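Galactose mutarotase related enzyme (Lactobacillus casei, PDB 3Q1N) probably binds a carbohydrate and may act as an isomerase of the aldose 1-epimerase (galactose mutarotase) kind. Local coordinates at residues L203-K217 against D232-H246. Numbering follows the deposited sequence.
Sequences LDGGLVILANSEIAK and DISDFPYLTIWSPEH. With EDO (1,2-ethanediol), chain S; EDO (1,2-ethanediol), chain R.
Leu203 starts the contact by laying CD2 against CG2 of Ile241, the two side chains crossing at about a right angle. At Asp204, CB sits over one face of the His246 ring, and OD1 accepts from His246 N at 3.1 Å, the donor standing above the carboxylate plane. A type I turn from Leu203 to Gly206 leads on, and a water joins Leu207 N to Glu245 OE2. Strand 208-210 then forms an antiparallel ladder with 238-242: the hydrogen-bonded pairs Val208-Ile241 and Leu210-Leu239 flank the non-hydrogen-bonded pair Ile209-Thr240. There Ile209 brings CG1 and CG2 to Thr240 OG1, each at 3.4 Å; that hydroxyl is buried without a polar partner. On the opposite face, Leu210 packs against Ile241. In the conformer modelled, chi1 of -58° swings Ser213 OG onto Pro237 O, 2.9 Å away. Beyond it Ile215 CG2 packs on Ile233 CD1, while Ala216 O accepts from Ile233 N at 2.9 Å. Lys217 runs extended beside Asp232, but its NZ makes a salt bridge with Glu292. Ala216 and Lys217 form a classic beta bulge opposite Glu164. In this mainly antiparallel mutarotase-family fold, strand 238-242 lies between 208-210 and 251-258, while strand 171-175 bonds to the backbone of Ile209 and Ala211, its Phe173 ring meeting Tyr238 edge-to-face.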
# COMPACT_ATOMS: atom_id res chain seq x y z
N LEU A 203 1.18 -1.91 17.48
CA LEU A 203 1.34 -0.91 16.40
C LEU A 203 1.95 0.43 16.82
O LEU A 203 2.39 1.21 15.97
CB LEU A 203 0.00 -0.70 15.66
CG LEU A 203 -0.49 -1.96 14.94
CD1 LEU A 203 -1.94 -1.79 14.52
CD2 LEU A 203 0.43 -2.33 13.73
N ASP A 204 1.97 0.72 18.11
CA ASP A 204 2.45 2.01 18.60
C ASP A 204 3.91 2.24 18.33
O ASP A 204 4.36 3.39 18.29
CB ASP A 204 2.13 2.19 20.10
CG ASP A 204 0.70 2.67 20.34
OD1 ASP A 204 0.00 3.01 19.37
OD2 ASP A 204 0.23 2.68 21.50
N GLY A 205 4.66 1.16 18.09
CA GLY A 205 6.08 1.24 17.73
C GLY A 205 6.36 1.45 16.26
O GLY A 205 7.52 1.38 15.81
N GLY A 206 5.31 1.67 15.47
CA GLY A 206 5.47 1.94 14.06
C GLY A 206 4.98 0.83 13.19
O GLY A 206 4.52 -0.24 13.66
N LEU A 207 5.06 1.09 11.89
CA LEU A 207 4.63 0.15 10.87
C LEU A 207 5.23 -1.28 11.07
O LEU A 207 6.40 -1.43 11.46
CB LEU A 207 4.99 0.70 9.50
CG LEU A 207 6.45 0.72 9.03
CD1 LEU A 207 6.48 1.18 7.58
CD2 LEU A 207 7.38 1.61 9.91
N VAL A 208 4.39 -2.30 10.87
CA VAL A 208 4.77 -3.71 10.94
C VAL A 208 4.81 -4.29 9.52
O VAL A 208 3.77 -4.53 8.89
CB VAL A 208 3.77 -4.51 11.82
CG1 VAL A 208 4.14 -6.03 11.87
CG2 VAL A 208 3.74 -3.92 13.27
N ILE A 209 6.00 -4.47 9.00
CA ILE A 209 6.19 -4.95 7.62
C ILE A 209 6.44 -6.46 7.62
O ILE A 209 7.53 -6.89 7.95
CB ILE A 209 7.37 -4.26 6.91
CG1 ILE A 209 7.31 -2.75 7.08
CG2 ILE A 209 7.38 -4.66 5.43
CD1 ILE A 209 8.60 -2.02 6.59
N LEU A 210 5.44 -7.25 7.26
CA LEU A 210 5.59 -8.71 7.23
C LEU A 210 6.52 -9.13 6.10
O LEU A 210 6.35 -8.72 4.93
CB LEU A 210 4.23 -9.41 7.03
CG LEU A 210 3.16 -9.08 8.07
CD1 LEU A 210 1.89 -9.89 7.74
CD2 LEU A 210 3.60 -9.41 9.47
N ALA A 211 7.49 -9.95 6.46
CA ALA A 211 8.55 -10.39 5.57
C ALA A 211 8.23 -11.67 4.83
O ALA A 211 8.98 -12.05 3.91
CB ALA A 211 9.83 -10.56 6.36
N ASN A 212 7.13 -12.35 5.19
CA ASN A 212 6.83 -13.68 4.65
C ASN A 212 6.18 -13.58 3.27
O ASN A 212 4.96 -13.44 3.14
CB ASN A 212 5.96 -14.49 5.64
CG ASN A 212 6.53 -14.54 7.03
OD1 ASN A 212 6.49 -13.55 7.74
ND2 ASN A 212 6.99 -15.71 7.48
N SER A 213 6.99 -13.69 2.21
CA SER A 213 6.50 -13.40 0.86
C SER A 213 5.58 -14.44 0.27
O SER A 213 4.92 -14.18 -0.74
CB SER A 213 7.67 -13.16 -0.09
OG SER A 213 8.46 -12.10 0.39
N GLU A 214 5.53 -15.62 0.88
CA GLU A 214 4.68 -16.68 0.40
C GLU A 214 3.18 -16.46 0.64
O GLU A 214 2.35 -17.23 0.12
CB GLU A 214 5.07 -17.99 1.05
CG GLU A 214 4.77 -18.12 2.57
CD GLU A 214 5.95 -17.71 3.47
OE1 GLU A 214 6.77 -16.82 3.08
OE2 GLU A 214 6.02 -18.26 4.60
N ILE A 215 2.83 -15.48 1.48
CA ILE A 215 1.42 -15.22 1.79
C ILE A 215 0.60 -14.90 0.55
O ILE A 215 0.99 -14.08 -0.28
CB ILE A 215 1.26 -14.08 2.84
CG1 ILE A 215 1.90 -14.52 4.16
CG2 ILE A 215 -0.27 -13.72 3.04
CD1 ILE A 215 2.10 -13.35 5.19
N ALA A 216 -0.53 -15.57 0.43
CA ALA A 216 -1.43 -15.37 -0.69
C ALA A 216 -2.66 -14.58 -0.28
O ALA A 216 -3.16 -13.79 -1.08
CB ALA A 216 -1.86 -16.73 -1.24
N LYS A 217 -3.14 -14.81 0.94
CA LYS A 217 -4.32 -14.12 1.44
C LYS A 217 -4.10 -13.65 2.85
O LYS A 217 -3.47 -14.34 3.65
CB LYS A 217 -5.55 -15.02 1.38
CG LYS A 217 -5.89 -15.44 -0.05
CD LYS A 217 -7.37 -15.77 -0.14
CE LYS A 217 -7.74 -16.33 -1.48
NZ LYS A 217 -9.20 -16.53 -1.58
N ASP A 232 -5.94 -10.37 -1.44
CA ASP A 232 -5.30 -11.40 -2.25
C ASP A 232 -4.04 -10.75 -2.82
O ASP A 232 -4.12 -9.87 -3.65
CB ASP A 232 -6.23 -11.87 -3.38
CG ASP A 232 -7.55 -12.47 -2.85
OD1 ASP A 232 -7.71 -12.66 -1.63
OD2 ASP A 232 -8.44 -12.72 -3.66
N ILE A 233 -2.88 -11.16 -2.34
CA ILE A 233 -1.62 -10.38 -2.56
C ILE A 233 -0.40 -11.26 -2.86
O ILE A 233 0.73 -10.91 -2.54
CB ILE A 233 -1.38 -9.41 -1.35
CG1 ILE A 233 -1.68 -10.10 -0.03
CG2 ILE A 233 -2.29 -8.19 -1.48
CD1 ILE A 233 -0.77 -11.19 0.32
N SER A 234 -0.59 -12.38 -3.55
CA SER A 234 0.55 -13.26 -3.89
C SER A 234 1.63 -12.50 -4.64
O SER A 234 2.82 -12.78 -4.49
CB SER A 234 0.11 -14.46 -4.74
OG SER A 234 -0.72 -15.36 -4.02
N ASP A 235 1.22 -11.55 -5.49
CA ASP A 235 2.17 -10.79 -6.31
C ASP A 235 3.04 -9.81 -5.52
O ASP A 235 4.06 -9.32 -6.05
CB ASP A 235 1.44 -9.97 -7.39
CG ASP A 235 0.87 -10.81 -8.52
OD1 ASP A 235 1.06 -12.04 -8.56
OD2 ASP A 235 0.16 -10.24 -9.39
N PHE A 236 2.63 -9.44 -4.31
CA PHE A 236 3.30 -8.41 -3.52
C PHE A 236 4.14 -9.12 -2.46
O PHE A 236 3.59 -9.86 -1.65
CB PHE A 236 2.27 -7.46 -2.88
CG PHE A 236 1.67 -6.48 -3.85
CD1 PHE A 236 0.63 -6.84 -4.69
CD2 PHE A 236 2.18 -5.21 -3.96
CE1 PHE A 236 0.11 -5.95 -5.60
CE2 PHE A 236 1.69 -4.32 -4.84
CZ PHE A 236 0.64 -4.70 -5.72
N PRO A 237 5.46 -8.92 -2.46
CA PRO A 237 6.31 -9.68 -1.53
C PRO A 237 6.10 -9.32 -0.09
O PRO A 237 6.29 -10.17 0.78
CB PRO A 237 7.73 -9.37 -2.00
CG PRO A 237 7.63 -8.11 -2.78
CD PRO A 237 6.24 -8.13 -3.42
N TYR A 238 5.70 -8.09 0.22
CA TYR A 238 5.58 -7.69 1.64
C TYR A 238 4.20 -7.08 1.90
O TYR A 238 3.49 -6.72 0.96
CB TYR A 238 6.71 -6.71 2.01
CG TYR A 238 8.06 -7.18 1.54
CD1 TYR A 238 8.58 -8.36 1.99
CD2 TYR A 238 8.78 -6.45 0.58
CE1 TYR A 238 9.78 -8.83 1.56
CE2 TYR A 238 10.04 -6.93 0.15
CZ TYR A 238 10.51 -8.10 0.69
OH TYR A 238 11.72 -8.64 0.30
N LEU A 239 3.83 -6.99 3.18
CA LEU A 239 2.51 -6.56 3.60
C LEU A 239 2.65 -5.81 4.90
O LEU A 239 3.15 -6.39 5.87
CB LEU A 239 1.56 -7.75 3.78
CG LEU A 239 0.09 -7.38 4.02
CD1 LEU A 239 -0.52 -6.66 2.81
CD2 LEU A 239 -0.74 -8.67 4.37
N THR A 240 2.19 -4.57 4.94
CA THR A 240 2.45 -3.72 6.09
C THR A 240 1.17 -3.34 6.83
O THR A 240 0.17 -2.98 6.22
CB THR A 240 3.21 -2.47 5.66
OG1 THR A 240 4.48 -2.87 5.14
CG2 THR A 240 3.43 -1.51 6.82
N ILE A 241 1.22 -3.44 8.16
CA ILE A 241 0.11 -3.02 9.01
C ILE A 241 0.52 -1.74 9.73
O ILE A 241 1.65 -1.64 10.24
CB ILE A 241 -0.24 -4.11 10.04
CG1 ILE A 241 -0.44 -5.47 9.35
CG2 ILE A 241 -1.52 -3.72 10.82
CD1 ILE A 241 0.84 -6.35 9.29
N TRP A 242 -0.38 -0.77 9.75
CA TRP A 242 -0.12 0.58 10.33
C TRP A 242 -1.39 1.22 10.87
O TRP A 242 -2.44 1.09 10.29
CB TRP A 242 0.52 1.52 9.29
CG TRP A 242 0.65 2.91 9.77
CD1 TRP A 242 1.54 3.40 10.70
CD2 TRP A 242 -0.19 4.00 9.42
NE1 TRP A 242 1.31 4.73 10.92
CE2 TRP A 242 0.26 5.13 10.14
CE3 TRP A 242 -1.27 4.14 8.54
CZ2 TRP A 242 -0.34 6.38 10.01
CZ3 TRP A 242 -1.85 5.37 8.39
CH2 TRP A 242 -1.38 6.49 9.14
N SER A 243 -1.28 1.86 12.03
CA SER A 243 -2.30 2.77 12.52
C SER A 243 -1.59 3.87 13.29
O SER A 243 -0.58 3.60 13.93
CB SER A 243 -3.26 2.06 13.45
OG SER A 243 -4.39 2.87 13.66
N PRO A 244 -2.07 5.10 13.19
CA PRO A 244 -1.38 6.22 13.82
C PRO A 244 -0.93 5.92 15.26
O PRO A 244 -1.74 5.53 16.13
CB PRO A 244 -2.43 7.32 13.82
CG PRO A 244 -3.21 7.07 12.53
CD PRO A 244 -3.25 5.55 12.41
N GLU A 245 0.37 6.14 15.47
CA GLU A 245 1.04 5.75 16.70
C GLU A 245 0.61 6.65 17.86
O GLU A 245 0.49 7.87 17.71
CB GLU A 245 2.56 5.80 16.51
CG GLU A 245 3.09 4.95 15.34
CD GLU A 245 3.51 5.78 14.13
OE1 GLU A 245 2.65 6.44 13.49
OE2 GLU A 245 4.71 5.78 13.82
N HIS A 246 0.35 6.03 19.01
CA HIS A 246 -0.07 6.72 20.23
C HIS A 246 -1.37 7.51 20.09
O HIS A 246 -1.62 8.42 20.85
CB HIS A 246 1.09 7.57 20.79
CG HIS A 246 2.33 6.77 21.05
ND1 HIS A 246 2.42 5.87 22.10
CD2 HIS A 246 3.48 6.66 20.35
CE1 HIS A 246 3.59 5.26 22.04
NE2 HIS A 246 4.26 5.72 20.99
C1 EDO S . -3.38 -14.25 -4.08
O1 EDO S . -4.55 -14.80 -3.40
C2 EDO S . -3.71 -13.06 -4.98
O2 EDO S . -2.94 -12.82 -6.16
C1 EDO R . -0.20 -10.03 -13.84
O1 EDO R . -1.18 -9.04 -13.50
C2 EDO R . 0.43 -10.58 -12.57
O2 EDO R . -0.59 -11.09 -11.69
O HOH W 1 1.62 1.58 13.28
O HOH W 2 -1.00 2.25 16.84
O HOH W 3 5.11 4.09 11.22
O HOH W 4 3.49 -15.18 -3.02
O HOH W 5 1.47 -16.81 -2.86
O HOH W 6 2.76 -12.12 -0.71